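Local coordinates for protein glycosyltransferase (Streptomyces halstedii, PDB 3WAD) that belongs to the GT-B fold glycosyltransferases, built from two Rossmann-like domains that face each other across a cleft, at residues P146-F152 with G202-V208; A359-E363 with Q375-L379; E30-A34 with G47-V51. All coordinates share one frame; numbering follows the deposited sequence.

Contact 1. Residues P146-F152 with G202-V208; sequences PHVRMLF and GTTTLAV
G202 enters with a positive phi of 94°, just past the end of a helix, and its CA comes 3.6 Å from H147 ND1. T203 follows and grips the same histidine: T203 OG1 accepts a hydrogen bond from H147 N at 2.8 Å. The hydroxyl oxygen also lies over the centre of the imidazole, 4.0 Å above its plane. H147 reaches this place because CG sits between its own backbone N and carbonyl carbon (chi1 47°), folding the ring back over the threonine; E141 and W129 hold its two nitrogens. The carbonyl of H147 receives weak bonds from the backbone N atoms of T203 and T204.

From T204 onward the pairing is regular: T204 O accepts a hydrogen bond from R149 N at 2.8 Å. Matched bridges V148-T204, R149-T205 and M150-L206 make this a pair of parallel strands within the seven-stranded sheet of the N-terminal Rossmann-like domain. T205 shares its face with R149, whose chain bends at chi3 and brings NH2 to T205 OG1 at 3.1 Å, the oxygen tilted 24° from the guanidinium plane. T201 O and D155 take NE and NH1, fixing the group's rotation, while L151 CD2 rests against one of its faces. T205 CG2 also packs against L151 CG at 3.7 Å.

L206 turns to the face of V148 and M150, setting its CB 3.8 Å from V148 CG1. Its backbone N donates to R149 O, and its O accepts a hydrogen bond from L151 N. Beyond A207, whose CB meets L151 CD1, V208 lies roughly at right angles to M150, with CG1 3.9 Å from M150 CE.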
ATOM      1  N   PRO B 146      17.878   7.634  15.350  1.00 26.34           N
ATOM      2  CA  PRO B 146      18.470   8.162  14.185  1.00 26.80           C
ATOM      3  C   PRO B 146      17.238   8.559  13.246  1.00 29.89           C
ATOM      4  O   PRO B 146      16.135   7.917  13.307  1.00 28.10           O
ATOM      5  CB  PRO B 146      19.168   6.962  13.628  1.00 28.51           C
ATOM      6  CG  PRO B 146      18.305   5.733  14.173  1.00 24.88           C
ATOM      7  CD  PRO B 146      17.976   6.150  15.441  1.00 25.53           C
ATOM      8  N   HIS B 147      17.374   9.634  12.457  1.00 29.09           N
ATOM      9  CA  HIS B 147      16.236  10.076  11.584  1.00 27.22           C
ATOM     10  C   HIS B 147      16.751  10.388  10.190  1.00 26.95           C
ATOM     11  O   HIS B 147      17.835  10.982  10.016  1.00 26.01           O
ATOM     12  CB  HIS B 147      15.455  11.210  12.228  1.00 26.58           C
ATOM     13  CG  HIS B 147      16.328  12.290  12.776  1.00 31.13           C
ATOM     14  ND1 HIS B 147      16.698  13.389  12.028  1.00 29.76           N
ATOM     15  CD2 HIS B 147      16.970  12.411  13.965  1.00 30.35           C
ATOM     16  CE1 HIS B 147      17.503  14.153  12.745  1.00 30.28           C
ATOM     17  NE2 HIS B 147      17.647  13.603  13.936  1.00 31.65           N
ATOM     18  N   VAL B 148      15.982   9.973   9.197  1.00 24.89           N
ATOM     19  CA  VAL B 148      16.346  10.166   7.815  1.00 24.16           C
ATOM     20  C   VAL B 148      15.446  11.263   7.214  1.00 24.80           C
ATOM     21  O   VAL B 148      14.162  11.133   7.251  1.00 22.55           O
ATOM     22  CB  VAL B 148      16.147   8.893   7.062  1.00 23.77           C
ATOM     23  CG1 VAL B 148      16.405   9.125   5.542  1.00 24.72           C
ATOM     24  CG2 VAL B 148      17.057   7.831   7.597  1.00 21.55           C
ATOM     25  N   ARG B 149      16.083  12.331   6.701  1.00 22.98           N
ATOM     26  CA  ARG B 149      15.355  13.413   6.046  1.00 21.72           C
ATOM     27  C   ARG B 149      15.047  12.963   4.600  1.00 21.87           C
ATOM     28  O   ARG B 149      15.966  12.727   3.808  1.00 21.69           O
ATOM     29  CB  ARG B 149      16.108  14.762   6.180  1.00 23.02           C
ATOM     30  CG  ARG B 149      15.396  15.973   5.478  1.00 21.84           C
ATOM     31  CD  ARG B 149      16.185  17.239   5.658  1.00 21.54           C
ATOM     32  NE  ARG B 149      17.471  17.079   4.989  1.00 20.26           N
ATOM     33  CZ  ARG B 149      17.870  17.776   3.919  1.00 17.96           C
ATOM     34  NH1 ARG B 149      17.087  18.734   3.391  1.00 20.13           N
ATOM     35  NH2 ARG B 149      19.046  17.475   3.369  1.00 20.35           N
ATOM     36  N   MET B 150      13.750  12.848   4.273  1.00 20.28           N
ATOM     37  CA  MET B 150      13.367  12.367   2.979  1.00 20.83           C
ATOM     38  C   MET B 150      13.058  13.517   1.986  1.00 21.37           C
ATOM     39  O   MET B 150      12.120  14.293   2.196  1.00 20.94           O
ATOM     40  CB  MET B 150      12.204  11.365   3.020  1.00 18.51           C
ATOM     41  CG  MET B 150      11.856  10.882   1.596  1.00 22.40           C
ATOM     42  SD  MET B 150      10.815   9.403   1.744  1.00 25.51           S
ATOM     43  CE  MET B 150      10.943   8.832   0.095  1.00 23.23           C
ATOM     44  N   LEU B 151      13.853  13.602   0.905  1.00 19.81           N
ATOM     45  CA  LEU B 151      13.617  14.659  -0.105  1.00 20.82           C
ATOM     46  C   LEU B 151      12.423  14.313  -0.950  1.00 19.79           C
ATOM     47  O   LEU B 151      11.967  13.143  -1.037  1.00 20.40           O
ATOM     48  CB  LEU B 151      14.837  14.821  -1.010  1.00 19.40           C
ATOM     49  CG  LEU B 151      16.154  15.204  -0.272  1.00 21.81           C
ATOM     50  CD1 LEU B 151      17.363  15.368  -1.210  1.00 18.79           C
ATOM     51  CD2 LEU B 151      16.034  16.499   0.538  1.00 18.06           C
ATOM     52  N   PHE B 152      11.943  15.318  -1.659  1.00 19.49           N
ATOM     53  CA  PHE B 152      10.746  15.158  -2.503  1.00 20.33           C
ATOM     54  C   PHE B 152      11.049  15.823  -3.877  1.00 20.51           C
ATOM     55  O   PHE B 152      10.187  15.910  -4.771  1.00 21.19           O
ATOM     56  CB  PHE B 152       9.530  15.799  -1.745  1.00 20.38           C
ATOM     57  CG  PHE B 152       9.720  17.256  -1.478  1.00 18.76           C
ATOM     58  CD1 PHE B 152       9.487  18.191  -2.521  1.00 22.56           C
ATOM     59  CD2 PHE B 152      10.190  17.694  -0.256  1.00 20.21           C
ATOM     60  CE1 PHE B 152       9.744  19.552  -2.288  1.00 18.56           C
ATOM     61  CE2 PHE B 152      10.450  18.967  -0.032  1.00 18.24           C
ATOM     62  CZ  PHE B 152      10.227  19.928  -1.047  1.00 19.04           C
ATOM     63  N   GLY B 202      19.003  15.998   9.067  1.00 23.92           N
ATOM     64  CA  GLY B 202      18.848  14.572   9.363  1.00 26.34           C
ATOM     65  C   GLY B 202      20.172  13.889   9.774  1.00 27.90           C
ATOM     66  O   GLY B 202      21.267  14.361   9.425  1.00 26.46           O
ATOM     67  N   THR B 203      20.074  12.763  10.489  1.00 28.37           N
ATOM     68  CA  THR B 203      21.239  11.862  10.667  1.00 27.98           C
ATOM     69  C   THR B 203      21.697  11.626   9.321  1.00 28.09           C
ATOM     70  O   THR B 203      22.887  11.572   9.085  1.00 29.21           O
ATOM     71  CB  THR B 203      20.872  10.412  11.168  1.00 26.40           C
ATOM     72  OG1 THR B 203      20.050  10.546  12.289  1.00 24.42           O
ATOM     73  CG2 THR B 203      22.147   9.589  11.561  1.00 25.64           C
ATOM     74  N   THR B 204      20.759  11.365   8.406  1.00 27.16           N
ATOM     75  CA  THR B 204      21.138  11.394   6.997  1.00 26.59           C
ATOM     76  C   THR B 204      19.947  11.754   6.105  1.00 25.82           C
ATOM     77  O   THR B 204      18.882  12.029   6.604  1.00 25.48           O
ATOM     78  CB  THR B 204      21.775  10.094   6.555  1.00 26.51           C
ATOM     79  OG1 THR B 204      22.337  10.273   5.262  1.00 28.61           O
ATOM     80  CG2 THR B 204      20.798   8.913   6.478  1.00 28.02           C
ATOM     81  N   THR B 205      20.155  11.766   4.793  1.00 26.50           N
ATOM     82  CA  THR B 205      19.148  12.293   3.820  1.00 24.90           C
ATOM     83  C   THR B 205      18.922  11.220   2.814  1.00 24.59           C
ATOM     84  O   THR B 205      19.889  10.575   2.414  1.00 24.33           O
ATOM     85  CB  THR B 205      19.726  13.474   3.110  1.00 23.32           C
ATOM     86  OG1 THR B 205      19.734  14.528   4.051  1.00 26.18           O
ATOM     87  CG2 THR B 205      18.835  13.877   1.882  1.00 23.31           C
ATOM     88  N   LEU B 206      17.656  10.994   2.424  1.00 22.88           N
ATOM     89  CA  LEU B 206      17.330  10.026   1.358  1.00 23.12           C
ATOM     90  C   LEU B 206      16.890  10.870   0.168  1.00 23.97           C
ATOM     91  O   LEU B 206      15.970  11.710   0.308  1.00 26.04           O
ATOM     92  CB  LEU B 206      16.162   9.025   1.769  1.00 20.75           C
ATOM     93  CG  LEU B 206      15.594   8.086   0.704  1.00 23.27           C
ATOM     94  CD1 LEU B 206      16.621   7.123  -0.015  1.00 20.76           C
ATOM     95  CD2 LEU B 206      14.498   7.196   1.232  1.00 20.63           C
ATOM     96  N   ALA B 207      17.516  10.655  -0.989  1.00 24.74           N
ATOM     97  CA  ALA B 207      17.182  11.401  -2.220  1.00 23.68           C
ATOM     98  C   ALA B 207      16.164  10.688  -3.083  1.00 24.20           C
ATOM     99  O   ALA B 207      16.218   9.434  -3.190  1.00 25.16           O
ATOM    100  CB  ALA B 207      18.503  11.646  -3.026  1.00 22.39           C
ATOM    101  N   VAL B 208      15.261  11.431  -3.759  1.00 22.71           N
ATOM    102  CA  VAL B 208      14.370  10.764  -4.687  1.00 22.61           C
ATOM    103  C   VAL B 208      14.740  11.055  -6.152  1.00 23.79           C
ATOM    104  O   VAL B 208      14.259  10.397  -7.058  1.00 24.54           O
ATOM    105  CB  VAL B 208      12.911  11.190  -4.441  1.00 22.67           C
ATOM    106  CG1 VAL B 208      12.407  10.657  -3.081  1.00 22.19           C
ATOM    107  CG2 VAL B 208      12.758  12.730  -4.554  1.00 21.07           C
TER

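Contact 2. Residues A359-E363 with Q375-L379; sequences ALVTE and QLRRL
Q375 faces V361 and T362 with its side-chain amide, NE2 donating to V361 O at 3.1 Å with a nearly straight N-H...O angle of 173°. The contact packs the edge strand of the C-terminal Rossmann-like sheet against a helix that follows it, the two running antiparallel at 172°. The oxygen of V361 lies in the amide plane of Q375, yet the donor stands 75° above the carbonyl plane of V361, so it does not use a lone pair in that plane. On the other branch, T362 OG1 is modelled as donating to Q375 OE1, but at 2.4 Å, implausibly short, so the detail of this pair is doubtful. CG of Q375 lies anti to the carbonyl carbon, and the extended chain beyond carries the amide across to the strand.

Packing centres on L360, whose CD1 lies 3.8 Å from Q375 CB. L379 slides past L360 in the opposite direction, and F385 of the next helix touches both leucines. R378, whose NE forms a salt bridge with E382, crosses L360 at about a right angle, with R378 NH1 3.9 Å from L360 CD2.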
ATOM      1  N   ALA B 359      14.550  16.148 -23.398  1.00 30.68           N
ATOM      2  CA  ALA B 359      13.444  17.047 -23.236  1.00 30.76           C
ATOM      3  C   ALA B 359      13.641  18.346 -24.057  1.00 30.96           C
ATOM      4  O   ALA B 359      14.764  18.711 -24.374  1.00 32.03           O
ATOM      5  CB  ALA B 359      13.337  17.388 -21.777  1.00 30.26           C
ATOM      6  N   LEU B 360      12.549  19.052 -24.331  1.00 29.33           N
ATOM      7  CA  LEU B 360      12.604  20.398 -24.836  1.00 30.47           C
ATOM      8  C   LEU B 360      11.892  21.275 -23.820  1.00 29.94           C
ATOM      9  O   LEU B 360      10.988  20.820 -23.191  1.00 30.21           O
ATOM     10  CB  LEU B 360      11.920  20.481 -26.205  1.00 30.39           C
ATOM     11  CG  LEU B 360      12.713  19.850 -27.336  1.00 30.32           C
ATOM     12  CD1 LEU B 360      11.892  19.954 -28.588  1.00 31.54           C
ATOM     13  CD2 LEU B 360      14.097  20.541 -27.474  1.00 31.47           C
ATOM     14  N   VAL B 361      12.343  22.498 -23.614  1.00 30.57           N
ATOM     15  CA  VAL B 361      11.778  23.349 -22.577  1.00 32.01           C
ATOM     16  C   VAL B 361      11.193  24.625 -23.188  1.00 31.97           C
ATOM     17  O   VAL B 361      11.855  25.263 -23.992  1.00 31.24           O
ATOM     18  CB  VAL B 361      12.887  23.776 -21.501  1.00 32.14           C
ATOM     19  CG1 VAL B 361      12.313  24.649 -20.419  1.00 33.06           C
ATOM     20  CG2 VAL B 361      13.587  22.537 -20.861  1.00 34.30           C
ATOM     21  N   THR B 362       9.986  25.026 -22.779  1.00 31.72           N
ATOM     22  CA  THR B 362       9.551  26.415 -22.998  1.00 32.52           C
ATOM     23  C   THR B 362       9.225  27.125 -21.710  1.00 31.81           C
ATOM     24  O   THR B 362       8.278  26.758 -21.057  1.00 32.33           O
ATOM     25  CB  THR B 362       8.309  26.507 -23.945  1.00 32.41           C
ATOM     26  OG1 THR B 362       8.663  25.915 -25.187  1.00 30.08           O
ATOM     27  CG2 THR B 362       7.945  27.967 -24.182  1.00 32.74           C
ATOM     28  N   GLU B 363       9.972  28.155 -21.339  1.00 33.86           N
ATOM     29  CA  GLU B 363       9.614  28.883 -20.108  1.00 36.06           C
ATOM     30  C   GLU B 363       8.273  29.533 -20.228  1.00 36.42           C
ATOM     31  O   GLU B 363       7.853  29.867 -21.323  1.00 37.10           O
ATOM     32  CB  GLU B 363      10.611  29.961 -19.799  1.00 36.69           C
ATOM     33  CG  GLU B 363      12.023  29.495 -19.727  1.00 41.33           C
ATOM     34  CD  GLU B 363      12.358  28.721 -18.428  1.00 48.02           C
ATOM     35  OE1 GLU B 363      11.566  28.739 -17.441  1.00 51.84           O
ATOM     36  OE2 GLU B 363      13.450  28.095 -18.393  1.00 53.26           O
ATOM     37  N   GLN B 375       7.779  22.224 -30.700  1.00 33.69           N
ATOM     38  CA  GLN B 375       8.572  21.338 -29.808  1.00 31.82           C
ATOM     39  C   GLN B 375       7.992  19.912 -29.767  1.00 31.81           C
ATOM     40  O   GLN B 375       8.717  18.920 -29.924  1.00 31.78           O
ATOM     41  CB  GLN B 375       8.666  21.994 -28.444  1.00 31.35           C
ATOM     42  CG  GLN B 375       9.571  23.208 -28.433  1.00 32.09           C
ATOM     43  CD  GLN B 375       9.812  23.747 -27.005  1.00 36.42           C
ATOM     44  OE1 GLN B 375       8.927  23.739 -26.171  1.00 39.32           O
ATOM     45  NE2 GLN B 375      10.993  24.199 -26.737  1.00 34.83           N
ATOM     46  N   LEU B 376       6.677  19.805 -29.592  1.00 32.41           N
ATOM     47  CA  LEU B 376       6.028  18.506 -29.545  1.00 32.81           C
ATOM     48  C   LEU B 376       6.247  17.705 -30.813  1.00 34.84           C
ATOM     49  O   LEU B 376       6.513  16.479 -30.750  1.00 35.05           O
ATOM     50  CB  LEU B 376       4.521  18.626 -29.252  1.00 33.71           C
ATOM     51  CG  LEU B 376       3.796  17.300 -28.907  1.00 33.17           C
ATOM     52  CD1 LEU B 376       4.556  16.536 -27.837  1.00 32.00           C
ATOM     53  CD2 LEU B 376       2.361  17.526 -28.465  1.00 34.80           C
ATOM     54  N   ARG B 377       6.154  18.397 -31.969  1.00 35.60           N
ATOM     55  CA  ARG B 377       6.378  17.787 -33.234  1.00 34.81           C
ATOM     56  C   ARG B 377       7.813  17.249 -33.306  1.00 34.25           C
ATOM     57  O   ARG B 377       8.014  16.170 -33.821  1.00 35.09           O
ATOM     58  CB  ARG B 377       6.059  18.782 -34.357  1.00 36.09           C
ATOM     59  CG  ARG B 377       4.585  18.978 -34.586  1.00 37.48           C
ATOM     60  CD  ARG B 377       4.340  19.642 -35.947  1.00 42.83           C
ATOM     61  NE  ARG B 377       3.333  20.718 -35.944  1.00 46.89           N
ATOM     62  CZ  ARG B 377       2.582  21.046 -37.000  1.00 50.90           C
ATOM     63  NH1 ARG B 377       2.652  20.354 -38.127  1.00 56.24           N
ATOM     64  NH2 ARG B 377       1.707  22.020 -36.938  1.00 49.93           N
ATOM     65  N   ARG B 378       8.809  17.969 -32.795  1.00 33.69           N
ATOM     66  CA  ARG B 378      10.178  17.423 -32.748  1.00 35.32           C
ATOM     67  C   ARG B 378      10.358  16.170 -31.900  1.00 36.55           C
ATOM     68  O   ARG B 378      10.998  15.189 -32.316  1.00 37.38           O
ATOM     69  CB  ARG B 378      11.163  18.470 -32.308  1.00 33.86           C
ATOM     70  CG  ARG B 378      11.237  19.639 -33.287  1.00 34.24           C
ATOM     71  CD  ARG B 378      12.377  20.503 -32.914  1.00 36.96           C
ATOM     72  NE  ARG B 378      13.594  19.690 -32.862  1.00 36.14           N
ATOM     73  CZ  ARG B 378      14.668  19.977 -32.139  1.00 36.46           C
ATOM     74  NH1 ARG B 378      14.726  21.035 -31.342  1.00 37.20           N
ATOM     75  NH2 ARG B 378      15.699  19.176 -32.214  1.00 33.55           N
ATOM     76  N   LEU B 379       9.764  16.189 -30.714  1.00 37.79           N
ATOM     77  CA  LEU B 379       9.795  15.021 -29.797  1.00 37.93           C
ATOM     78  C   LEU B 379       9.255  13.761 -30.440  1.00 39.34           C
ATOM     79  O   LEU B 379       9.834  12.667 -30.266  1.00 39.22           O
ATOM     80  CB  LEU B 379       8.995  15.337 -28.541  1.00 37.96           C
ATOM     81  CG  LEU B 379       9.574  16.432 -27.653  1.00 34.91           C
ATOM     82  CD1 LEU B 379       8.809  16.451 -26.346  1.00 36.36           C
ATOM     83  CD2 LEU B 379      11.037  16.156 -27.431  1.00 32.50           C
TER

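Contact 3. Residues E30-A34 with G47-V51; sequences EVHIA and GLTAV
H32 and V51 meet obliquely, the CG2 methyl of V51 pressing on H32 CB at 3.5 Å and reaching on to the ring carbon CG. That methyl is anti to V51's carbonyl carbon, beside the backbone N, which aims it at the histidine. T49 CG2 also approaches the imidazole obliquely, near CD2. W122 stacks on the ring and H118 hydrogen-bonds ND1, which together probably fix its orientation.

I33 points to the other face, shared with A50. The I33 and L48 side chains cross at a slant, I33 CG1 3.9 Å from L48 CB; I43 of helix 40-44 packs on both. A34 lies beside V51, their CB atoms in apolar contact.

Beneath these side chains the backbones pair in parallel: I33 N donates to T49 O at 2.8 Å, and V51 N donates to I33 O at 2.7 Å. With helix 40-44 between them in sequence, these parallel neighbours form a beta-alpha-beta unit. T49 and A50 pair in parallel with a strand of the second subunit, which continues the sheet across the interface.

Toward the start of the pair the strands diverge, from 4.4 Å between A34 CA and V51 CA to 5.5 Å between H32 CA and T49 CA, and water takes over. One water donates to V31 O (2.9 Å) and accepts from T49 N; a second donates to V31 O and lies 3.2 Å from T49 OG1. The buried polar atoms here are therefore satisfied partly through solvent: V31 O has two water partners, and direct bonding to T49 N is replaced by a single-water bridge.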
ATOM      1  N   GLU B  30       7.048  -2.410  11.238  1.00 29.12           N
ATOM      2  CA  GLU B  30       5.793  -1.787  11.634  1.00 30.52           C
ATOM      3  C   GLU B  30       5.934  -0.291  11.320  1.00 30.14           C
ATOM      4  O   GLU B  30       6.822   0.379  11.878  1.00 29.24           O
ATOM      5  CB  GLU B  30       5.570  -1.839  13.137  1.00 31.18           C
ATOM      6  CG  GLU B  30       5.563  -3.203  13.742  1.00 38.78           C
ATOM      7  CD  GLU B  30       4.211  -3.856  13.632  1.00 46.07           C
ATOM      8  OE1 GLU B  30       4.157  -5.028  13.181  1.00 49.58           O
ATOM      9  OE2 GLU B  30       3.196  -3.198  13.974  1.00 49.37           O
ATOM     10  N   VAL B  31       5.071   0.222  10.449  1.00 28.74           N
ATOM     11  CA  VAL B  31       5.224   1.611   9.955  1.00 25.63           C
ATOM     12  C   VAL B  31       3.993   2.404  10.368  1.00 25.56           C
ATOM     13  O   VAL B  31       2.872   1.977  10.134  1.00 25.75           O
ATOM     14  CB  VAL B  31       5.312   1.569   8.457  1.00 27.17           C
ATOM     15  CG1 VAL B  31       5.475   2.985   7.859  1.00 21.32           C
ATOM     16  CG2 VAL B  31       6.508   0.672   8.029  1.00 21.47           C
ATOM     17  N   HIS B  32       4.213   3.500  11.057  1.00 24.91           N
ATOM     18  CA  HIS B  32       3.184   4.470  11.334  1.00 25.17           C
ATOM     19  C   HIS B  32       3.391   5.730  10.458  1.00 23.58           C
ATOM     20  O   HIS B  32       4.531   6.286  10.402  1.00 22.37           O
ATOM     21  CB  HIS B  32       3.195   4.882  12.831  1.00 24.71           C
ATOM     22  CG  HIS B  32       2.666   3.827  13.764  1.00 25.90           C
ATOM     23  ND1 HIS B  32       2.766   3.935  15.134  1.00 28.20           N
ATOM     24  CD2 HIS B  32       2.028   2.658  13.532  1.00 27.32           C
ATOM     25  CE1 HIS B  32       2.188   2.893  15.702  1.00 25.50           C
ATOM     26  NE2 HIS B  32       1.766   2.086  14.753  1.00 25.58           N
ATOM     27  N   ILE B  33       2.309   6.226   9.843  1.00 21.55           N
ATOM     28  CA  ILE B  33       2.389   7.513   9.109  1.00 22.27           C
ATOM     29  C   ILE B  33       1.699   8.581   9.943  1.00 21.96           C
ATOM     30  O   ILE B  33       0.434   8.556  10.114  1.00 22.59           O
ATOM     31  CB  ILE B  33       1.739   7.492   7.628  1.00 22.72           C
ATOM     32  CG1 ILE B  33       2.101   6.194   6.880  1.00 23.59           C
ATOM     33  CG2 ILE B  33       2.024   8.844   6.844  1.00 20.99           C
ATOM     34  CD1 ILE B  33       3.660   6.018   6.574  1.00 21.65           C
ATOM     35  N   ALA B  34       2.486   9.510  10.460  1.00 20.90           N
ATOM     36  CA  ALA B  34       1.891  10.515  11.321  1.00 21.72           C
ATOM     37  C   ALA B  34       1.751  11.744  10.479  1.00 23.42           C
ATOM     38  O   ALA B  34       2.723  12.148   9.830  1.00 21.48           O
ATOM     39  CB  ALA B  34       2.844  10.797  12.557  1.00 21.91           C
ATOM     40  N   GLY B  47      -3.347   2.716   1.620  1.00 24.60           N
ATOM     41  CA  GLY B  47      -3.223   1.439   2.301  1.00 24.57           C
ATOM     42  C   GLY B  47      -2.377   1.429   3.554  1.00 24.31           C
ATOM     43  O   GLY B  47      -1.974   0.337   3.975  1.00 23.86           O
ATOM     44  N   LEU B  48      -2.149   2.581   4.201  1.00 22.19           N
ATOM     45  CA  LEU B  48      -1.173   2.643   5.288  1.00 21.69           C
ATOM     46  C   LEU B  48      -1.850   3.035   6.608  1.00 23.93           C
ATOM     47  O   LEU B  48      -3.045   3.357   6.607  1.00 25.16           O
ATOM     48  CB  LEU B  48      -0.025   3.640   4.927  1.00 21.10           C
ATOM     49  CG  LEU B  48       0.776   3.302   3.705  1.00 22.04           C
ATOM     50  CD1 LEU B  48       1.696   4.427   3.112  1.00 18.50           C
ATOM     51  CD2 LEU B  48       1.605   1.966   4.009  1.00 24.50           C
ATOM     52  N   THR B  49      -1.104   3.045   7.715  1.00 23.23           N
ATOM     53  CA  THR B  49      -1.666   3.269   9.050  1.00 23.62           C
ATOM     54  C   THR B  49      -1.390   4.669   9.447  1.00 24.13           C
ATOM     55  O   THR B  49      -0.241   5.082   9.479  1.00 22.59           O
ATOM     56  CB  THR B  49      -1.017   2.321  10.059  1.00 23.42           C
ATOM     57  OG1 THR B  49      -1.316   1.000   9.658  1.00 23.54           O
ATOM     58  CG2 THR B  49      -1.566   2.462  11.451  1.00 23.37           C
ATOM     59  N   ALA B  50      -2.461   5.416   9.715  1.00 23.91           N
ATOM     60  CA  ALA B  50      -2.368   6.800  10.008  1.00 23.09           C
ATOM     61  C   ALA B  50      -2.358   7.006  11.490  1.00 25.19           C
ATOM     62  O   ALA B  50      -3.175   6.401  12.241  1.00 24.93           O
ATOM     63  CB  ALA B  50      -3.572   7.524   9.406  1.00 24.57           C
ATOM     64  N   VAL B  51      -1.478   7.917  11.937  1.00 25.21           N
ATOM     65  CA  VAL B  51      -1.430   8.339  13.317  1.00 26.01           C
ATOM     66  C   VAL B  51      -1.629   9.858  13.319  1.00 27.03           C
ATOM     67  O   VAL B  51      -0.708  10.590  13.017  1.00 27.21           O
ATOM     68  CB  VAL B  51      -0.043   7.912  13.954  1.00 26.73           C
ATOM     69  CG1 VAL B  51       0.066   8.283  15.429  1.00 23.56           C
ATOM     70  CG2 VAL B  51       0.182   6.431  13.737  1.00 26.94           C
TER
HETATM   71  O   HOH W   1       1.574   2.291   7.509  1.00 24.96           O
HETATM   72  O   HOH W   2       1.267  -0.385  10.921  1.00 42.27           O

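In the fold
Contacts 1 and 3 belong to one seven-stranded parallel sheet, with centres about 18 Å apart and nearest atoms about 9 Å apart; strands 2-6 and 126-130 lie between them. Contact 3 includes a strand that is outermost within this chain and pairs with the second subunit, whereas contact 1 lies deeper. Contact 2 belongs to the other sheet, its centre about 33 Å from that of contact 1 and about 41 Å from that of contact 3, on the opposite side of the chain's centre from both. Contact 1 also touches the other half: F152 meets W344, and helix 402-415 packs against P146, V148, T204 and L206, consistent with the C-terminal helix returning to the N-terminal domain in GT-B enzymes.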